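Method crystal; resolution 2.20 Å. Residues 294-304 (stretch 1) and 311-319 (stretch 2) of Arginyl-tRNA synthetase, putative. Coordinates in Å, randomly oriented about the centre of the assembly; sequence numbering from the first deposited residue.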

ATOM      1  N   LEU A 294      30.338   1.109 -17.174  1.00 61.12           N
ATOM      2  CA  LEU A 294      28.996   1.497 -17.615  1.00 62.40           C
ATOM      3  C   LEU A 294      28.835   3.018 -17.652  1.00 64.05           C
ATOM      4  O   LEU A 294      27.806   3.528 -18.089  1.00 64.96           O
ATOM      5  CB  LEU A 294      27.929   0.890 -16.701  1.00 52.58           C
ATOM      6  CG  LEU A 294      27.871  -0.630 -16.661  1.00 54.55           C
ATOM      7  CD1 LEU A 294      26.966  -1.109 -15.519  1.00 51.91           C
ATOM      8  CD2 LEU A 294      27.389  -1.159 -18.000  1.00 55.96           C
ATOM      9  N   LEU A 295      29.854   3.736 -17.191  1.00 60.91           N
ATOM     10  CA  LEU A 295      29.779   5.190 -17.104  1.00 59.46           C
ATOM     11  C   LEU A 295      30.453   5.856 -18.307  1.00 60.06           C
ATOM     12  O   LEU A 295      31.194   5.215 -19.052  1.00 58.25           O
ATOM     13  CB  LEU A 295      30.400   5.672 -15.790  1.00 59.84           C
ATOM     14  CG  LEU A 295      29.737   5.055 -14.545  1.00 58.30           C
ATOM     15  CD1 LEU A 295      30.260   5.675 -13.259  1.00 54.20           C
ATOM     16  CD2 LEU A 295      28.210   5.164 -14.606  1.00 47.70           C
ATOM     17  N   THR A 296      30.159   7.138 -18.507  1.00 53.15           N
ATOM     18  CA  THR A 296      30.697   7.913 -19.619  1.00 52.02           C
ATOM     19  C   THR A 296      31.008   9.356 -19.189  1.00 59.30           C
ATOM     20  O   THR A 296      30.628   9.788 -18.094  1.00 55.11           O
ATOM     21  CB  THR A 296      29.712   7.952 -20.816  1.00 67.60           C
ATOM     22  OG1 THR A 296      28.421   8.381 -20.362  1.00 61.93           O
ATOM     23  CG2 THR A 296      29.582   6.584 -21.476  1.00 64.48           C
ATOM     24  N   ASN A 297      31.692  10.096 -20.055  1.00 57.74           N
ATOM     25  CA  ASN A 297      31.979  11.500 -19.799  1.00 62.92           C
ATOM     26  C   ASN A 297      31.037  12.480 -20.498  1.00 64.24           C
ATOM     27  O   ASN A 297      30.981  12.555 -21.725  1.00 65.00           O
ATOM     28  CB  ASN A 297      33.417  11.817 -20.205  1.00 70.91           C
ATOM     29  CG  ASN A 297      34.405  11.384 -19.165  1.00 79.21           C
ATOM     30  OD1 ASN A 297      34.687  10.195 -19.018  1.00 81.02           O
ATOM     31  ND2 ASN A 297      34.942  12.348 -18.426  1.00 84.08           N
ATOM     32  N   ILE A 298      30.306  13.241 -19.697  1.00 70.37           N
ATOM     33  CA  ILE A 298      29.530  14.356 -20.215  1.00 74.98           C
ATOM     34  C   ILE A 298      30.111  15.609 -19.590  1.00 82.57           C
ATOM     35  O   ILE A 298      30.021  15.812 -18.374  1.00 89.69           O
ATOM     36  CB  ILE A 298      28.023  14.229 -19.898  1.00 70.77           C
ATOM     37  CG1 ILE A 298      27.487  12.881 -20.374  1.00 61.00           C
ATOM     38  CG2 ILE A 298      27.241  15.360 -20.571  1.00 71.47           C
ATOM     39  CD1 ILE A 298      26.032  12.609 -19.954  1.00 53.02           C
ATOM     40  N   GLY A 299      30.727  16.438 -20.426  1.00 83.91           N
ATOM     41  CA  GLY A 299      31.550  17.523 -19.936  1.00 79.96           C
ATOM     42  C   GLY A 299      32.656  16.924 -19.090  1.00 82.52           C
ATOM     43  O   GLY A 299      33.238  15.896 -19.442  1.00 82.77           O
ATOM     44  N   ASP A 300      32.935  17.556 -17.959  1.00 80.22           N
ATOM     45  CA  ASP A 300      33.924  17.034 -17.029  1.00 70.81           C
ATOM     46  C   ASP A 300      33.261  16.124 -15.999  1.00 66.32           C
ATOM     47  O   ASP A 300      33.909  15.650 -15.070  1.00 71.43           O
ATOM     48  CB  ASP A 300      34.658  18.176 -16.332  1.00 67.63           C
ATOM     49  N   ALA A 301      31.968  15.873 -16.156  1.00 58.01           N
ATOM     50  CA  ALA A 301      31.295  14.989 -15.212  1.00 56.05           C
ATOM     51  C   ALA A 301      31.273  13.543 -15.705  1.00 62.40           C
ATOM     52  O   ALA A 301      31.264  13.280 -16.913  1.00 69.02           O
ATOM     53  CB  ALA A 301      29.882  15.484 -14.930  1.00 48.80           C
ATOM     54  N   ILE A 302      31.291  12.614 -14.750  1.00 59.46           N
ATOM     55  CA  ILE A 302      31.084  11.194 -15.018  1.00 62.29           C
ATOM     56  C   ILE A 302      29.630  10.840 -14.751  1.00 55.61           C
ATOM     57  O   ILE A 302      29.102  11.040 -13.647  1.00 50.18           O
ATOM     58  CB  ILE A 302      32.006  10.281 -14.158  1.00 47.34           C
ATOM     59  CG1 ILE A 302      33.478  10.537 -14.473  1.00 53.87           C
ATOM     60  CG2 ILE A 302      31.687   8.829 -14.378  1.00 44.66           C
ATOM     61  CD1 ILE A 302      34.144  11.433 -13.481  1.00 55.41           C
ATOM     62  N   CYS A 303      28.993  10.295 -15.776  1.00 59.43           N
ATOM     63  CA  CYS A 303      27.562  10.038 -15.748  1.00 53.77           C
ATOM     64  C   CYS A 303      27.211   8.636 -16.193  1.00 49.93           C
ATOM     65  O   CYS A 303      28.050   7.921 -16.736  1.00 49.98           O
ATOM     66  CB  CYS A 303      26.836  11.042 -16.644  1.00 55.52           C
ATOM     67  SG  CYS A 303      27.195  12.753 -16.249  1.00 61.04           S
ATOM     68  N   TYR A 304      25.967   8.247 -15.942  1.00 42.83           N
ATOM     69  CA  TYR A 304      25.377   7.089 -16.610  1.00 46.20           C
ATOM     70  C   TYR A 304      24.350   7.559 -17.627  1.00 54.84           C
ATOM     71  O   TYR A 304      23.329   8.156 -17.267  1.00 53.37           O
ATOM     72  CB  TYR A 304      24.709   6.138 -15.626  1.00 43.64           C
ATOM     73  CG  TYR A 304      23.935   5.025 -16.311  1.00 56.80           C
ATOM     74  CD1 TYR A 304      24.599   4.023 -17.020  1.00 60.59           C
ATOM     75  CD2 TYR A 304      22.546   4.975 -16.250  1.00 55.75           C
ATOM     76  CE1 TYR A 304      23.906   3.009 -17.646  1.00 56.48           C
ATOM     77  CE2 TYR A 304      21.840   3.954 -16.873  1.00 56.73           C
ATOM     78  CZ  TYR A 304      22.529   2.979 -17.571  1.00 59.09           C
ATOM     79  OH  TYR A 304      21.840   1.976 -18.192  1.00 65.79           O
ATOM     80  N   VAL A 311      17.661  11.736 -20.041  1.00 54.83           N
ATOM     81  CA  VAL A 311      18.397  12.376 -18.957  1.00 58.39           C
ATOM     82  C   VAL A 311      19.341  11.406 -18.247  1.00 52.24           C
ATOM     83  O   VAL A 311      18.902  10.398 -17.691  1.00 49.65           O
ATOM     84  CB  VAL A 311      17.443  13.000 -17.921  1.00 60.87           C
ATOM     85  CG1 VAL A 311      18.240  13.628 -16.768  1.00 56.78           C
ATOM     86  CG2 VAL A 311      16.552  14.048 -18.588  1.00 55.53           C
ATOM     87  N   PRO A 312      20.646  11.706 -18.275  1.00 46.53           N
ATOM     88  CA  PRO A 312      21.643  10.869 -17.590  1.00 52.96           C
ATOM     89  C   PRO A 312      21.627  10.998 -16.058  1.00 50.37           C
ATOM     90  O   PRO A 312      21.146  11.997 -15.517  1.00 48.54           O
ATOM     91  CB  PRO A 312      22.968  11.396 -18.149  1.00 44.15           C
ATOM     92  CG  PRO A 312      22.681  12.826 -18.428  1.00 50.06           C
ATOM     93  CD  PRO A 312      21.267  12.885 -18.907  1.00 47.34           C
ATOM     94  N   LEU A 313      22.147   9.988 -15.367  1.00 43.97           N
ATOM     95  CA  LEU A 313      22.456  10.136 -13.938  1.00 46.12           C
ATOM     96  C   LEU A 313      23.821  10.814 -13.767  1.00 51.87           C
ATOM     97  O   LEU A 313      24.811  10.403 -14.367  1.00 54.21           O
ATOM     98  CB  LEU A 313      22.439   8.782 -13.225  1.00 44.46           C
ATOM     99  CG  LEU A 313      21.128   7.992 -13.391  1.00 51.64           C
ATOM    100  CD1 LEU A 313      21.222   6.602 -12.738  1.00 48.37           C
ATOM    101  CD2 LEU A 313      19.925   8.771 -12.842  1.00 50.40           C
ATOM    102  N   PHE A 314      23.873  11.862 -12.956  1.00 49.47           N
ATOM    103  CA  PHE A 314      25.147  12.531 -12.685  1.00 49.27           C
ATOM    104  C   PHE A 314      25.773  11.935 -11.414  1.00 53.95           C
ATOM    105  O   PHE A 314      25.232  12.066 -10.312  1.00 53.11           O
ATOM    106  CB  PHE A 314      24.938  14.045 -12.579  1.00 46.61           C
ATOM    107  CG  PHE A 314      24.409  14.670 -13.859  1.00 54.22           C
ATOM    108  CD1 PHE A 314      23.063  14.565 -14.197  1.00 47.16           C
ATOM    109  CD2 PHE A 314      25.257  15.351 -14.721  1.00 59.13           C
ATOM    110  CE1 PHE A 314      22.574  15.127 -15.369  1.00 55.39           C
ATOM    111  CE2 PHE A 314      24.773  15.921 -15.903  1.00 59.12           C
ATOM    112  CZ  PHE A 314      23.431  15.808 -16.224  1.00 55.21           C
ATOM    113  N   LEU A 315      26.889  11.237 -11.587  1.00 51.66           N
ATOM    114  CA  LEU A 315      27.478  10.464 -10.495  1.00 55.42           C
ATOM    115  C   LEU A 315      28.762  11.094  -9.940  1.00 56.74           C
ATOM    116  O   LEU A 315      29.020  11.031  -8.742  1.00 57.65           O
ATOM    117  CB  LEU A 315      27.732   9.028 -10.959  1.00 49.73           C
ATOM    118  CG  LEU A 315      26.433   8.354 -11.446  1.00 60.01           C
ATOM    119  CD1 LEU A 315      26.655   6.924 -11.909  1.00 57.80           C
ATOM    120  CD2 LEU A 315      25.384   8.389 -10.351  1.00 61.18           C
ATOM    121  N   GLN A 316      29.566  11.707 -10.802  1.00 57.77           N
ATOM    122  CA  GLN A 316      30.703  12.478 -10.309  1.00 52.47           C
ATOM    123  C   GLN A 316      30.742  13.818 -11.024  1.00 55.90           C
ATOM    124  O   GLN A 316      30.646  13.858 -12.240  1.00 51.70           O
ATOM    125  CB  GLN A 316      32.022  11.713 -10.499  1.00 51.50           C
ATOM    126  CG  GLN A 316      33.287  12.512 -10.094  1.00 51.32           C
ATOM    127  CD  GLN A 316      34.558  11.647 -10.022  1.00 56.25           C
ATOM    128  OE1 GLN A 316      34.563  10.554  -9.435  1.00 54.10           O
ATOM    129  NE2 GLN A 316      35.641  12.143 -10.619  1.00 59.70           N
ATOM    130  N   LYS A 317      30.869  14.906 -10.259  1.00 52.76           N
ATOM    131  CA  LYS A 317      30.956  16.265 -10.801  1.00 53.47           C
ATOM    132  C   LYS A 317      32.279  16.574 -11.508  1.00 63.42           C
ATOM    133  O   LYS A 317      33.220  15.774 -11.497  1.00 67.62           O
ATOM    134  CB  LYS A 317      30.778  17.300  -9.691  1.00 51.67           C
ATOM    135  CG  LYS A 317      29.452  17.274  -8.984  1.00 64.67           C
ATOM    136  CD  LYS A 317      29.488  18.273  -7.843  1.00 76.98           C
ATOM    137  CE  LYS A 317      28.210  18.227  -7.025  1.00 87.69           C
ATOM    138  NZ  LYS A 317      28.310  19.126  -5.838  1.00 91.62           N
ATOM    139  N   SER A 318      32.334  17.769 -12.091  1.00 63.58           N
ATOM    140  CA  SER A 318      33.548  18.312 -12.692  1.00 64.75           C
ATOM    141  C   SER A 318      34.657  18.532 -11.673  1.00 71.22           C
ATOM    142  O   SER A 318      35.835  18.438 -12.016  1.00 72.93           O
ATOM    143  CB  SER A 318      33.242  19.632 -13.399  1.00 62.85           C
ATOM    144  OG  SER A 318      32.285  19.444 -14.417  1.00 77.04           O
ATOM    145  N   ASN A 319      34.286  18.845 -10.432  1.00 85.19           N
ATOM    146  CA  ASN A 319      35.276  18.985  -9.362  1.00 92.40           C
ATOM    147  C   ASN A 319      35.994  17.664  -9.139  1.00 87.86           C
ATOM    148  O   ASN A 319      37.211  17.608  -9.020  1.00 96.85           O
ATOM    149  CB  ASN A 319      34.634  19.423  -8.039  1.00100.44           C
ATOM    150  CG  ASN A 319      33.458  20.360  -8.229  1.00107.76           C
ATOM    151  OD1 ASN A 319      33.451  21.205  -9.125  1.00115.48           O
ATOM    152  ND2 ASN A 319      32.440  20.199  -7.386  1.00 99.97           N
TER

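Stretch 1 folds back on itself before it meets stretch 2. A type II' turn from Ile298 to Ala301 reverses the chain, with Gly299 at phi/psi 59/-138, a positive phi that favours glycine. Strand 301-304 then lies beside strand 313-316, their axes approaching to 4.7 Å with an angle of 136° between N-to-C directions: antiparallel in sense, but markedly splayed. Because residues of strand 301-304 also pair with the earlier part of stretch 1, as in Cys303 N to Thr296 O at 2.9 Å, this strand is the middle one of three.

Five backbone hydrogen bonds join the stretches. At one end, Tyr304 N donates to Leu313 O and Leu313 N to Tyr304 O, both at 2.9 Å, the reciprocal pattern of an antiparallel hydrogen-bonded pair. At the other, Ile302 N reaches Gln316 O at 2.9 Å, and Gln316 N returns to Ile302 O at 3.0 Å with an N-H...O angle of 166°. Between these pairs the register shifts by one: Cys303 faces Phe314, and Leu315 is the extra residue of a beta bulge. Its psi of -36° departs from extended geometry, and its amide also points at Ile302 O (Leu315 N to Ile302 O, 3.0 Å, 149°), so a single carbonyl accepts two successive amides. Beyond the ladder, Ser318 CA makes a CA-H...O contact with Asp300 O at 3.6 Å, the angle at the hydrogen being 161°.

The side chains sort by sheet face. Cys303 and Phe314 share one face, where Cys303 SG lies 3.6 Å from Phe314 CD2 and 4.3 Å from the ring centroid, 39° off the ring normal; this oblique sulfur-aromatic contact brings a polarizable sulfur against the ring. Pro312 adds apolar surface, its CG 3.7 Å from Ile298 CD1 and its CB 4.2 Å from Cys303 CB.

Ile302, Gln316, Tyr304 and Leu313 occupy the other face. Ile302 CD1 comes within 3.3 Å of Gln316 NE2, a close van der Waals contact, since a methyl carbon offers the amide no acceptor; Gln316 OE1 is hydrogen-bonded elsewhere in the structure. Tyr304 CD2 and Leu313 CD1 meet at 4.1 Å, with the leucine methyl oblique to the ring. The side chain of Leu315, whose CA-to-CB bond points sideways, brings CD1 to 3.6 Å from Leu295 CD2 and 4.3 Å from Tyr304 CB, an apolar cluster. In all, 613 Å² is buried, summed over both sides.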